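Cellulosomal scaffoldin (Bacteroides cellulosolvens, PDB 2XBT) probably binds cellulose through this family 3b carbohydrate-binding module, one part of a longer secreted scaffoldin of the cellulosome. Local coordinates at residues L13-G18 / S138-N143; L42-I47 / Y149-L154; T60-Y65 / Q114-K119. All coordinates share one frame; numbering follows the deposited sequence.

Contact 1: residues L13-G18 / S138-N143; sequences LFSNNG and SQFGEN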
ATOM      1  N   LEU A  13      -6.695  -0.382   5.923  1.00 22.07           N
ATOM      2  CA  LEU A  13      -7.709  -1.219   5.307  1.00 23.65           C
ATOM      3  C   LEU A  13      -7.312  -1.404   3.848  1.00 20.49           C
ATOM      4  O   LEU A  13      -6.715  -0.516   3.243  1.00 19.50           O
ATOM      5  CB  LEU A  13      -9.097  -0.578   5.419  1.00 23.93           C
ATOM      6  CG  LEU A  13      -9.616  -0.342   6.847  1.00 30.44           C
ATOM      7  CD1 LEU A  13     -10.910   0.465   6.830  1.00 36.67           C
ATOM      8  CD2 LEU A  13      -9.828  -1.666   7.572  1.00 33.36           C
ATOM      9  N   PHE A  14      -7.622  -2.565   3.285  1.00 20.88           N
ATOM     10  CA  PHE A  14      -7.145  -2.878   1.953  1.00 21.00           C
ATOM     11  C   PHE A  14      -8.257  -3.544   1.146  1.00 21.37           C
ATOM     12  O   PHE A  14      -9.037  -4.334   1.685  1.00 22.98           O
ATOM     13  CB  PHE A  14      -5.946  -3.839   2.035  1.00 20.55           C
ATOM     14  CG  PHE A  14      -5.346  -4.183   0.698  1.00 20.66           C
ATOM     15  CD1 PHE A  14      -4.291  -3.443   0.188  1.00 19.73           C
ATOM     16  CD2 PHE A  14      -5.839  -5.246  -0.043  1.00 23.55           C
ATOM     17  CE1 PHE A  14      -3.742  -3.747  -1.032  1.00 19.66           C
ATOM     18  CE2 PHE A  14      -5.306  -5.560  -1.269  1.00 21.02           C
ATOM     19  CZ  PHE A  14      -4.257  -4.811  -1.775  1.00 19.20           C
ATOM     20  N   SER A  15      -8.330  -3.213  -0.134  1.00 20.04           N
ATOM     21  CA  SER A  15      -9.115  -4.010  -1.075  1.00 22.97           C
ATOM     22  C   SER A  15      -8.480  -3.963  -2.443  1.00 22.18           C
ATOM     23  O   SER A  15      -7.650  -3.109  -2.718  1.00 25.39           O
ATOM     24  CB  SER A  15     -10.557  -3.516  -1.163  1.00 27.19           C
ATOM     25  OG  SER A  15     -10.674  -2.513  -2.145  1.00 30.89           O
ATOM     26  N   ASN A  16      -8.870  -4.888  -3.312  1.00 26.76           N
ATOM     27  CA  ASN A  16      -8.293  -4.953  -4.649  1.00 22.05           C
ATOM     28  C   ASN A  16      -9.380  -5.158  -5.707  1.00 30.03           C
ATOM     29  O   ASN A  16      -9.112  -5.655  -6.795  1.00 30.37           O
ATOM     30  CB  ASN A  16      -7.220  -6.050  -4.741  1.00 19.85           C
ATOM     31  CG  ASN A  16      -7.718  -7.401  -4.276  1.00 25.40           C
ATOM     32  OD1 ASN A  16      -8.925  -7.620  -4.132  1.00 26.99           O
ATOM     33  ND2 ASN A  16      -6.788  -8.322  -4.031  1.00 23.29           N
ATOM     34  N   ASN A  17     -10.600  -4.749  -5.380  1.00 32.68           N
ATOM     35  CA  ASN A  17     -11.706  -4.861  -6.315  1.00 36.27           C
ATOM     36  C   ASN A  17     -12.047  -6.319  -6.598  1.00 36.85           C
ATOM     37  O   ASN A  17     -12.544  -6.649  -7.676  1.00 44.92           O
ATOM     38  CB  ASN A  17     -11.365  -4.141  -7.622  1.00 38.61           C
ATOM     39  CG  ASN A  17     -11.249  -2.635  -7.447  1.00 47.93           C
ATOM     40  OD1 ASN A  17     -11.711  -2.078  -6.447  1.00 46.16           O
ATOM     41  ND2 ASN A  17     -10.640  -1.966  -8.428  1.00 48.16           N
ATOM     42  N   GLY A  18     -11.765  -7.187  -5.631  1.00 33.98           N
ATOM     43  CA  GLY A  18     -12.002  -8.614  -5.781  1.00 36.71           C
ATOM     44  C   GLY A  18     -11.090  -9.301  -6.787  1.00 34.50           C
ATOM     45  O   GLY A  18     -11.338 -10.447  -7.172  1.00 32.72           O
ATOM     46  N   SER A 138     -13.029  -7.657  -2.366  1.00 40.06           N
ATOM     47  CA  SER A 138     -13.867  -6.640  -2.971  1.00 41.06           C
ATOM     48  C   SER A 138     -14.115  -5.524  -1.967  1.00 39.78           C
ATOM     49  O   SER A 138     -14.098  -4.348  -2.320  1.00 48.64           O
ATOM     50  CB  SER A 138     -15.193  -7.255  -3.431  1.00 44.92           C
ATOM     51  OG  SER A 138     -15.819  -7.943  -2.360  1.00 52.79           O
ATOM     52  N   GLN A 139     -14.347  -5.892  -0.713  1.00 40.76           N
ATOM     53  CA  GLN A 139     -14.600  -4.896   0.319  1.00 43.15           C
ATOM     54  C   GLN A 139     -13.352  -4.626   1.160  1.00 36.55           C
ATOM     55  O   GLN A 139     -12.518  -5.507   1.324  1.00 34.53           O
ATOM     56  CB  GLN A 139     -15.758  -5.345   1.209  1.00 48.03           C
ATOM     57  CG  GLN A 139     -17.049  -5.606   0.439  1.00 52.24           C
ATOM     58  CD  GLN A 139     -18.292  -5.342   1.269  1.00 61.49           C
ATOM     59  OE1 GLN A 139     -19.001  -6.273   1.662  1.00 63.58           O
ATOM     60  NE2 GLN A 139     -18.567  -4.065   1.535  1.00 58.37           N
ATOM     61  N   PHE A 140     -13.225  -3.413   1.690  1.00 34.66           N
ATOM     62  CA  PHE A 140     -12.085  -3.085   2.546  1.00 29.75           C
ATOM     63  C   PHE A 140     -12.007  -4.015   3.740  1.00 34.54           C
ATOM     64  O   PHE A 140     -12.947  -4.110   4.534  1.00 32.33           O
ATOM     65  CB  PHE A 140     -12.132  -1.637   3.050  1.00 30.09           C
ATOM     66  CG  PHE A 140     -11.783  -0.621   2.011  1.00 30.36           C
ATOM     67  CD1 PHE A 140     -10.493  -0.514   1.532  1.00 25.84           C
ATOM     68  CD2 PHE A 140     -12.747   0.242   1.520  1.00 38.52           C
ATOM     69  CE1 PHE A 140     -10.166   0.424   0.579  1.00 27.37           C
ATOM     70  CE2 PHE A 140     -12.428   1.185   0.555  1.00 35.08           C
ATOM     71  CZ  PHE A 140     -11.139   1.280   0.090  1.00 33.71           C
ATOM     72  N   GLY A 141     -10.873  -4.696   3.866  1.00 28.03           N
ATOM     73  CA  GLY A 141     -10.653  -5.603   4.970  1.00 27.72           C
ATOM     74  C   GLY A 141      -9.215  -5.491   5.409  1.00 27.71           C
ATOM     75  O   GLY A 141      -8.474  -4.652   4.904  1.00 25.46           O
ATOM     76  N   GLU A 142      -8.829  -6.337   6.355  1.00 28.76           N
ATOM     77  CA  GLU A 142      -7.461  -6.391   6.831  1.00 25.21           C
ATOM     78  C   GLU A 142      -6.588  -7.150   5.826  1.00 30.49           C
ATOM     79  O   GLU A 142      -6.862  -8.302   5.509  1.00 30.01           O
ATOM     80  CB  GLU A 142      -7.440  -7.091   8.186  1.00 35.14           C
ATOM     81  CG  GLU A 142      -6.060  -7.337   8.776  1.00 37.61           C
ATOM     82  CD  GLU A 142      -6.133  -8.059  10.122  1.00 47.66           C
ATOM     83  OE1 GLU A 142      -6.338  -9.296  10.127  1.00 47.20           O
ATOM     84  OE2 GLU A 142      -6.004  -7.387  11.172  1.00 46.50           O
ATOM     85  N   ASN A 143      -5.553  -6.493   5.309  1.00 24.85           N
ATOM     86  CA  ASN A 143      -4.489  -7.183   4.590  1.00 22.14           C
ATOM     87  C   ASN A 143      -3.185  -6.878   5.298  1.00 22.90           C
ATOM     88  O   ASN A 143      -2.546  -5.871   5.009  1.00 23.03           O
ATOM     89  CB  ASN A 143      -4.408  -6.756   3.129  1.00 20.74           C
ATOM     90  CG  ASN A 143      -3.286  -7.479   2.367  1.00 23.51           C
ATOM     91  OD1 ASN A 143      -2.587  -8.340   2.920  1.00 23.11           O
ATOM     92  ND2 ASN A 143      -3.129  -7.142   1.096  1.00 16.37           N
TER
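Phe14 N donates to Gly141 O over 2.8 Å, the shorter of two backbone bonds that join the end of strand 10-15 to the loop 138-143. The return bond, Gly141 N to Phe14 O at 2.9 Å, is the straighter of the two, with an angle of 170° at the hydrogen. Together they make Phe14 and Gly141 a single antiparallel hydrogen-bonded pair. Phe140 CA adds a CA-H...O contact to the same Phe14 O at 3.4 Å.

Side chains pack at either flank. Phe14 CG is anti to the backbone N (chi1 -178°), and the side chain runs alongside Asn143, the two CB atoms 3.5 Å apart. Asn143 ND2 lies 3.4 Å above the Phe14 ring plane, over its centre, and the amide is turned 84° to the ring, nearly upright on its face. The amide is anchored from both ends, ND2 giving to Ser132 O and OD1 accepting from Leu145 N. At the other flank Phe140 CB meets Leu13 CB at 4.0 Å, while Ser15 OG lies 4.0 Å above the plane of the Phe140 ring, toward its rim.

The buried amide of Asn143 thus meets its polar needs in the loop backbone and still presents its nitrogen to an aromatic face, an amide-aromatic contact that is probably weakly favourable, between a side chain of the loop and one of the strand.

Contact 2: residues L42-I47 / Y149-L154; sequences LSKITI and YYNGAL
Lys44 and Tyr150 meet over a ring face: Lys44 CB sits 4.1 Å from the Tyr150 ring centroid, 22° off the normal, a CH-pi contact displaced toward the rim. From there the aliphatic chain of Lys44 runs beside Asn151, which points the same way, and Asn151 OD1 comes to 3.3 Å from Lys44 CD. The chain then bends at its last torsion (chi4 55°), and NZ reaches Asp41 OD2 in a long, weak ion pair. Lys44 O is gripped twice, by Asn151 N at 2.9 Å and by a water at 2.8 Å; that water also bonds Thr46 OG1 and accepts from Gly152 N, so it spans the strand and the turn.

Tyr150 to Ala153 form a type I' turn, the tight reversal of a beta hairpin whose first arm, strand 147-150, lies antiparallel beside strand 45-51 in one five-stranded sheet of the beta-sandwich. Ile45 and Tyr150 are a non-hydrogen-bonded pair there. Ile45 CD1 touches the edge of the Tyr150 ring, 3.5 Å from Tyr150 CD1, the side chains crossing at about a right angle. Beyond the ring, Tyr150 OH accepts a hydrogen bond from Asp41 N.

Tyr149 and Thr46, whose side chains lie on the opposite face from Ile45 and Tyr150, form a hydrogen-bonded pair: Tyr149 N to Thr46 O at 2.9 Å and Thr46 N to Tyr149 O at 3.1 Å. Thr46 OG1 packs 3.4 Å from Tyr149 CB, and the Tyr149 ring also takes a cation-pi contact from Arg48.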
ATOM      1  N   LEU A  42       1.420  13.137   6.398  1.00 21.12           N
ATOM      2  CA  LEU A  42       1.402  12.146   5.331  1.00 21.31           C
ATOM      3  C   LEU A  42       2.714  12.067   4.565  1.00 22.81           C
ATOM      4  O   LEU A  42       3.022  11.032   3.978  1.00 21.24           O
ATOM      5  CB  LEU A  42       0.248  12.375   4.365  1.00 22.19           C
ATOM      6  CG  LEU A  42      -1.141  12.091   4.924  1.00 21.69           C
ATOM      7  CD1 LEU A  42      -2.170  12.423   3.861  1.00 29.12           C
ATOM      8  CD2 LEU A  42      -1.240  10.622   5.341  1.00 25.19           C
ATOM      9  N   SER A  43       3.491  13.146   4.571  1.00 19.42           N
ATOM     10  CA  SER A  43       4.769  13.137   3.849  1.00 22.99           C
ATOM     11  C   SER A  43       5.766  12.167   4.481  1.00 23.70           C
ATOM     12  O   SER A  43       6.799  11.842   3.880  1.00 23.29           O
ATOM     13  CB  SER A  43       5.372  14.542   3.787  1.00 26.35           C
ATOM     14  OG  SER A  43       5.900  14.926   5.048  1.00 25.70           O
ATOM     15  N   LYS A  44       5.456  11.699   5.689  1.00 21.04           N
ATOM     16  CA  LYS A  44       6.325  10.758   6.382  1.00 22.09           C
ATOM     17  C   LYS A  44       5.847   9.320   6.292  1.00 21.06           C
ATOM     18  O   LYS A  44       6.452   8.435   6.870  1.00 19.77           O
ATOM     19  CB  LYS A  44       6.494  11.148   7.846  1.00 25.07           C
ATOM     20  CG  LYS A  44       7.183  12.480   8.030  1.00 27.29           C
ATOM     21  CD  LYS A  44       7.331  12.795   9.506  1.00 35.59           C
ATOM     22  CE  LYS A  44       8.224  14.004   9.701  1.00 44.37           C
ATOM     23  NZ  LYS A  44       7.698  15.143   8.919  1.00 41.02           N
ATOM     24  N   ILE A  45       4.762   9.094   5.565  1.00 18.44           N
ATOM     25  CA  ILE A  45       4.220   7.750   5.412  1.00 19.23           C
ATOM     26  C   ILE A  45       4.758   7.091   4.139  1.00 20.16           C
ATOM     27  O   ILE A  45       4.790   7.706   3.076  1.00 20.49           O
ATOM     28  CB  ILE A  45       2.687   7.792   5.302  1.00 20.41           C
ATOM     29  CG1 ILE A  45       2.034   8.169   6.646  1.00 21.66           C
ATOM     30  CG2 ILE A  45       2.148   6.463   4.773  1.00 18.95           C
ATOM     31  CD1 ILE A  45       1.981   7.038   7.654  1.00 18.26           C
ATOM     32  N   THR A  46       5.181   5.837   4.254  1.00 17.74           N
ATOM     33  CA  THR A  46       5.436   5.009   3.081  1.00 18.58           C
ATOM     34  C   THR A  46       4.676   3.708   3.219  1.00 21.98           C
ATOM     35  O   THR A  46       4.411   3.230   4.340  1.00 18.58           O
ATOM     36  CB  THR A  46       6.942   4.720   2.884  1.00 23.34           C
ATOM     37  OG1 THR A  46       7.498   4.224   4.105  1.00 27.20           O
ATOM     38  CG2 THR A  46       7.653   5.989   2.523  1.00 26.40           C
ATOM     39  N   ILE A  47       4.290   3.141   2.077  1.00 20.41           N
ATOM     40  CA  ILE A  47       3.579   1.876   2.065  1.00 18.23           C
ATOM     41  C   ILE A  47       4.321   0.940   1.140  1.00 17.98           C
ATOM     42  O   ILE A  47       4.759   1.359   0.071  1.00 18.56           O
ATOM     43  CB  ILE A  47       2.158   2.078   1.569  1.00 18.80           C
ATOM     44  CG1 ILE A  47       1.422   3.002   2.536  1.00 17.23           C
ATOM     45  CG2 ILE A  47       1.419   0.725   1.472  1.00 17.56           C
ATOM     46  CD1 ILE A  47       0.074   3.481   2.014  1.00 17.38           C
ATOM     47  N   TYR A 149       4.919   2.376   7.028  1.00 18.80           N
ATOM     48  CA  TYR A 149       5.992   2.931   7.848  1.00 17.64           C
ATOM     49  C   TYR A 149       5.743   4.408   8.109  1.00 20.29           C
ATOM     50  O   TYR A 149       5.198   5.109   7.263  1.00 21.05           O
ATOM     51  CB  TYR A 149       7.325   2.774   7.145  1.00 21.42           C
ATOM     52  CG  TYR A 149       7.628   1.337   6.786  1.00 21.38           C
ATOM     53  CD1 TYR A 149       8.513   0.585   7.543  1.00 26.16           C
ATOM     54  CD2 TYR A 149       7.005   0.729   5.704  1.00 22.74           C
ATOM     55  CE1 TYR A 149       8.793  -0.729   7.214  1.00 26.05           C
ATOM     56  CE2 TYR A 149       7.269  -0.579   5.374  1.00 24.39           C
ATOM     57  CZ  TYR A 149       8.160  -1.300   6.129  1.00 27.90           C
ATOM     58  OH  TYR A 149       8.413  -2.599   5.784  1.00 33.95           O
ATOM     59  N   TYR A 150       6.166   4.877   9.277  1.00 20.77           N
ATOM     60  CA  TYR A 150       6.108   6.295   9.571  1.00 21.90           C
ATOM     61  C   TYR A 150       7.516   6.747   9.918  1.00 25.26           C
ATOM     62  O   TYR A 150       8.110   6.261  10.878  1.00 26.86           O
ATOM     63  CB  TYR A 150       5.139   6.570  10.709  1.00 22.63           C
ATOM     64  CG  TYR A 150       4.830   8.038  10.856  1.00 23.75           C
ATOM     65  CD1 TYR A 150       3.955   8.668   9.983  1.00 23.24           C
ATOM     66  CD2 TYR A 150       5.431   8.794  11.852  1.00 28.90           C
ATOM     67  CE1 TYR A 150       3.672  10.007  10.105  1.00 24.99           C
ATOM     68  CE2 TYR A 150       5.154  10.142  11.980  1.00 27.11           C
ATOM     69  CZ  TYR A 150       4.274  10.737  11.114  1.00 24.68           C
ATOM     70  OH  TYR A 150       3.999  12.088  11.238  1.00 32.67           O
ATOM     71  N   ASN A 151       8.066   7.640   9.103  1.00 23.73           N
ATOM     72  CA  ASN A 151       9.474   7.977   9.206  1.00 28.75           C
ATOM     73  C   ASN A 151      10.390   6.763   9.160  1.00 35.43           C
ATOM     74  O   ASN A 151      11.432   6.736   9.822  1.00 36.48           O
ATOM     75  CB  ASN A 151       9.733   8.751  10.494  1.00 34.06           C
ATOM     76  CG  ASN A 151       9.987  10.201  10.239  1.00 36.72           C
ATOM     77  OD1 ASN A 151       9.875  10.668   9.106  1.00 40.46           O
ATOM     78  ND2 ASN A 151      10.329  10.934  11.287  1.00 42.61           N
ATOM     79  N   GLY A 152      10.002   5.750   8.399  1.00 30.84           N
ATOM     80  CA  GLY A 152      10.840   4.579   8.254  1.00 31.51           C
ATOM     81  C   GLY A 152      10.641   3.512   9.317  1.00 30.78           C
ATOM     82  O   GLY A 152      11.243   2.441   9.232  1.00 32.43           O
ATOM     83  N   ALA A 153       9.805   3.789  10.314  1.00 27.53           N
ATOM     84  CA  ALA A 153       9.509   2.804  11.342  1.00 26.99           C
ATOM     85  C   ALA A 153       8.201   2.075  11.049  1.00 25.83           C
ATOM     86  O   ALA A 153       7.173   2.696  10.788  1.00 22.15           O
ATOM     87  CB  ALA A 153       9.443   3.461  12.705  1.00 30.06           C
ATOM     88  N   LEU A 154       8.242   0.749  11.121  1.00 24.69           N
ATOM     89  CA  LEU A 154       7.050  -0.071  10.899  1.00 24.97           C
ATOM     90  C   LEU A 154       5.912   0.226  11.864  1.00 24.79           C
ATOM     91  O   LEU A 154       6.053   0.082  13.079  1.00 26.70           O
ATOM     92  CB  LEU A 154       7.422  -1.552  10.994  1.00 26.62           C
ATOM     93  CG  LEU A 154       6.322  -2.569  10.705  1.00 28.93           C
ATOM     94  CD1 LEU A 154       5.785  -2.388   9.284  1.00 23.42           C
ATOM     95  CD2 LEU A 154       6.855  -3.984  10.906  1.00 28.92           C
TER
HETATM   96  O   HOH W   1       8.044   6.210   6.095  1.00 22.73           O

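Contact 3: residues T60-Y65 / Q114-K119; sequences TYYSDY and QGRVAK
Arg116 and Asp64 are joined by a salt bridge in which two nitrogens, NE and NH2, each meet one carboxylate oxygen. CB of Arg116 leaves the strand on the sheet face that also carries Tyr62. CG comes to 3.7 Å and CD to 3.5 Å from Asp64 OD2. A bend at chi3 (-63°) places NE 2.7 Å from Asp64 OD2, and beyond CZ the NH2 donates to Asp64 OD1 at 2.8 Å. Both oxygens use their syn lone pairs, and carboxylate and guanidinium are only 7° from coplanar. Tyr62 CB lies over one guanidinium face, 3.5 Å from NH2, while NH1 is held by Gln25 OE1, fixing the rotation of the group.

A classic beta bulge brings the acid into place: Asp64 N (3.0 Å) and Tyr65 N (3.2 Å) both donate to Gln114 O, so Asp64 is directed toward the neighbouring strand.

The result is a flat ion pair on the same sheet face as Tyr62 and Tyr65, on antiparallel strands 59-66 and 110-119, near the protein surface. It is consistent with the planar strip of aromatic and polar residues, including an Asp-Arg pair, by which family 3 modules of this beta-sandwich fold are thought to lie on crystalline cellulose.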
ATOM      1  N   THR A  60       4.538   0.001 -14.348  1.00 27.67           N
ATOM      2  CA  THR A  60       4.114   1.379 -14.186  1.00 28.82           C
ATOM      3  C   THR A  60       3.077   1.465 -13.085  1.00 26.59           C
ATOM      4  O   THR A  60       2.159   0.648 -13.020  1.00 26.98           O
ATOM      5  CB  THR A  60       3.499   1.930 -15.475  1.00 32.08           C
ATOM      6  OG1 THR A  60       4.486   1.914 -16.511  1.00 37.42           O
ATOM      7  CG2 THR A  60       3.003   3.360 -15.264  1.00 34.26           C
ATOM      8  N   TYR A  61       3.236   2.452 -12.210  1.00 24.56           N
ATOM      9  CA  TYR A  61       2.244   2.699 -11.173  1.00 25.58           C
ATOM     10  C   TYR A  61       1.296   3.797 -11.626  1.00 28.10           C
ATOM     11  O   TYR A  61       1.737   4.854 -12.076  1.00 29.04           O
ATOM     12  CB  TYR A  61       2.918   3.108  -9.862  1.00 23.26           C
ATOM     13  CG  TYR A  61       1.931   3.389  -8.749  1.00 29.17           C
ATOM     14  CD1 TYR A  61       1.380   2.355  -8.009  1.00 24.32           C
ATOM     15  CD2 TYR A  61       1.550   4.695  -8.440  1.00 25.82           C
ATOM     16  CE1 TYR A  61       0.470   2.610  -6.982  1.00 25.31           C
ATOM     17  CE2 TYR A  61       0.646   4.961  -7.410  1.00 27.76           C
ATOM     18  CZ  TYR A  61       0.115   3.918  -6.685  1.00 27.98           C
ATOM     19  OH  TYR A  61      -0.781   4.164  -5.674  1.00 27.56           O
ATOM     20  N   TYR A  62       0.002   3.525 -11.516  1.00 25.33           N
ATOM     21  CA  TYR A  62      -1.047   4.465 -11.887  1.00 27.25           C
ATOM     22  C   TYR A  62      -1.765   4.977 -10.646  1.00 28.51           C
ATOM     23  O   TYR A  62      -2.423   4.212  -9.938  1.00 26.10           O
ATOM     24  CB  TYR A  62      -2.046   3.796 -12.831  1.00 28.18           C
ATOM     25  CG  TYR A  62      -1.425   3.442 -14.165  1.00 29.48           C
ATOM     26  CD1 TYR A  62      -1.247   4.411 -15.148  1.00 33.40           C
ATOM     27  CD2 TYR A  62      -1.003   2.146 -14.433  1.00 31.87           C
ATOM     28  CE1 TYR A  62      -0.668   4.096 -16.370  1.00 37.34           C
ATOM     29  CE2 TYR A  62      -0.426   1.819 -15.649  1.00 37.69           C
ATOM     30  CZ  TYR A  62      -0.261   2.798 -16.614  1.00 40.05           C
ATOM     31  OH  TYR A  62       0.316   2.469 -17.817  1.00 41.68           O
ATOM     32  N   SER A  63      -1.628   6.271 -10.378  1.00 27.57           N
ATOM     33  CA  SER A  63      -2.322   6.867  -9.239  1.00 28.10           C
ATOM     34  C   SER A  63      -3.705   7.359  -9.653  1.00 29.27           C
ATOM     35  O   SER A  63      -3.845   8.447 -10.213  1.00 30.74           O
ATOM     36  CB  SER A  63      -1.489   7.997  -8.629  1.00 28.04           C
ATOM     37  OG  SER A  63      -2.035   8.419  -7.391  1.00 26.28           O
ATOM     38  N   ASP A  64      -4.721   6.552  -9.375  1.00 28.80           N
ATOM     39  CA  ASP A  64      -6.089   6.848  -9.791  1.00 25.91           C
ATOM     40  C   ASP A  64      -6.754   7.862  -8.867  1.00 35.26           C
ATOM     41  O   ASP A  64      -7.406   8.800  -9.326  1.00 34.73           O
ATOM     42  CB  ASP A  64      -6.938   5.577  -9.799  1.00 28.85           C
ATOM     43  CG  ASP A  64      -6.488   4.568 -10.855  1.00 33.80           C
ATOM     44  OD1 ASP A  64      -5.935   4.968 -11.904  1.00 33.72           O
ATOM     45  OD2 ASP A  64      -6.690   3.360 -10.620  1.00 34.81           O
ATOM     46  N   TYR A  65      -6.622   7.647  -7.562  1.00 26.76           N
ATOM     47  CA  TYR A  65      -7.270   8.516  -6.594  1.00 28.48           C
ATOM     48  C   TYR A  65      -6.513   8.581  -5.272  1.00 27.57           C
ATOM     49  O   TYR A  65      -6.131   7.555  -4.711  1.00 25.91           O
ATOM     50  CB  TYR A  65      -8.710   8.065  -6.349  1.00 30.33           C
ATOM     51  CG  TYR A  65      -9.422   8.905  -5.309  1.00 29.58           C
ATOM     52  CD1 TYR A  65      -9.666  10.249  -5.537  1.00 29.73           C
ATOM     53  CD2 TYR A  65      -9.852   8.352  -4.109  1.00 28.10           C
ATOM     54  CE1 TYR A  65     -10.315  11.033  -4.601  1.00 28.77           C
ATOM     55  CE2 TYR A  65     -10.510   9.129  -3.156  1.00 28.08           C
ATOM     56  CZ  TYR A  65     -10.736  10.470  -3.419  1.00 27.95           C
ATOM     57  OH  TYR A  65     -11.382  11.272  -2.504  1.00 31.57           O
ATOM     58  N   GLN A 114      -5.860   4.918  -4.095  1.00 20.56           N
ATOM     59  CA  GLN A 114      -6.231   3.923  -5.093  1.00 21.99           C
ATOM     60  C   GLN A 114      -5.204   3.937  -6.205  1.00 27.53           C
ATOM     61  O   GLN A 114      -4.994   4.951  -6.850  1.00 23.41           O
ATOM     62  CB  GLN A 114      -7.628   4.193  -5.653  1.00 27.16           C
ATOM     63  CG  GLN A 114      -8.692   4.248  -4.585  1.00 31.20           C
ATOM     64  CD  GLN A 114     -10.086   4.489  -5.137  1.00 37.89           C
ATOM     65  OE1 GLN A 114     -10.283   4.597  -6.347  1.00 40.34           O
ATOM     66  NE2 GLN A 114     -11.065   4.572  -4.242  1.00 36.39           N
ATOM     67  N   GLY A 115      -4.550   2.801  -6.415  1.00 25.03           N
ATOM     68  CA  GLY A 115      -3.486   2.730  -7.389  1.00 24.72           C
ATOM     69  C   GLY A 115      -3.545   1.405  -8.123  1.00 26.61           C
ATOM     70  O   GLY A 115      -4.170   0.447  -7.658  1.00 24.22           O
ATOM     71  N   ARG A 116      -2.885   1.355  -9.268  1.00 25.21           N
ATOM     72  CA  ARG A 116      -2.784   0.117 -10.019  1.00 26.69           C
ATOM     73  C   ARG A 116      -1.364  -0.038 -10.489  1.00 24.07           C
ATOM     74  O   ARG A 116      -0.672   0.952 -10.740  1.00 26.19           O
ATOM     75  CB  ARG A 116      -3.707   0.142 -11.229  1.00 27.31           C
ATOM     76  CG  ARG A 116      -5.168  -0.054 -10.900  1.00 30.65           C
ATOM     77  CD  ARG A 116      -6.012   0.242 -12.123  1.00 30.51           C
ATOM     78  NE  ARG A 116      -5.871   1.635 -12.544  1.00 28.93           N
ATOM     79  CZ  ARG A 116      -5.425   2.020 -13.732  1.00 32.06           C
ATOM     80  NH1 ARG A 116      -5.072   1.119 -14.639  1.00 31.21           N
ATOM     81  NH2 ARG A 116      -5.342   3.307 -14.016  1.00 31.63           N
ATOM     82  N   VAL A 117      -0.925  -1.284 -10.612  1.00 24.07           N
ATOM     83  CA  VAL A 117       0.363  -1.561 -11.224  1.00 23.57           C
ATOM     84  C   VAL A 117       0.183  -2.503 -12.422  1.00 28.88           C
ATOM     85  O   VAL A 117      -0.479  -3.546 -12.324  1.00 29.01           O
ATOM     86  CB  VAL A 117       1.358  -2.135 -10.223  1.00 25.46           C
ATOM     87  CG1 VAL A 117       2.638  -2.553 -10.929  1.00 27.83           C
ATOM     88  CG2 VAL A 117       1.658  -1.089  -9.151  1.00 23.50           C
ATOM     89  N   ALA A 118       0.751  -2.103 -13.552  1.00 28.12           N
ATOM     90  CA  ALA A 118       0.635  -2.866 -14.793  1.00 29.16           C
ATOM     91  C   ALA A 118       1.955  -2.877 -15.566  1.00 35.55           C
ATOM     92  O   ALA A 118       2.822  -2.035 -15.344  1.00 31.20           O
ATOM     93  CB  ALA A 118      -0.476  -2.301 -15.658  1.00 31.70           C
ATOM     94  N   LYS A 119       2.107  -3.844 -16.464  1.00 34.84           N
ATOM     95  CA  LYS A 119       3.258  -3.870 -17.358  1.00 39.26           C
ATOM     96  C   LYS A 119       2.893  -3.057 -18.586  1.00 42.77           C
ATOM     97  O   LYS A 119       1.740  -2.671 -18.744  1.00 45.49           O
ATOM     98  CB  LYS A 119       3.584  -5.303 -17.759  1.00 38.29           C
ATOM     99  CG  LYS A 119       3.631  -6.255 -16.591  1.00 35.69           C
ATOM    100  CD  LYS A 119       4.088  -7.630 -17.018  1.00 40.35           C
ATOM    101  CE  LYS A 119       3.807  -8.647 -15.929  1.00 39.10           C
ATOM    102  NZ  LYS A 119       4.025 -10.034 -16.412  1.00 41.06           N
TER
HETATM  103  O   HOH W   2       1.880   0.452 -18.247  1.00 44.42           O
HETATM  104  O   HOH W   3      -2.493   6.333  -5.743  1.00 23.89           O

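Overall arrangement
From the N terminus, segment 13-18 comes first and waits some 120 residues for its partner, 138-143; contact 1 thus closes a loop spanning most of the module. Segment 42-47 begins inside that loop but pairs with 149-154 beyond its end, so contacts 1 and 2 cross along the chain. Contact 3, between 60-65 and 114-119, is nested within both. Contacts 1 and 3 reach the same antiparallel sheet, their centres about 16 Å apart, with strand 22-34 lying between strands 10-15 and 110-119. Contact 2 belongs to the other five-stranded sheet, its centre about 21 Å from that of contact 1 and about 20 Å from that of contact 3.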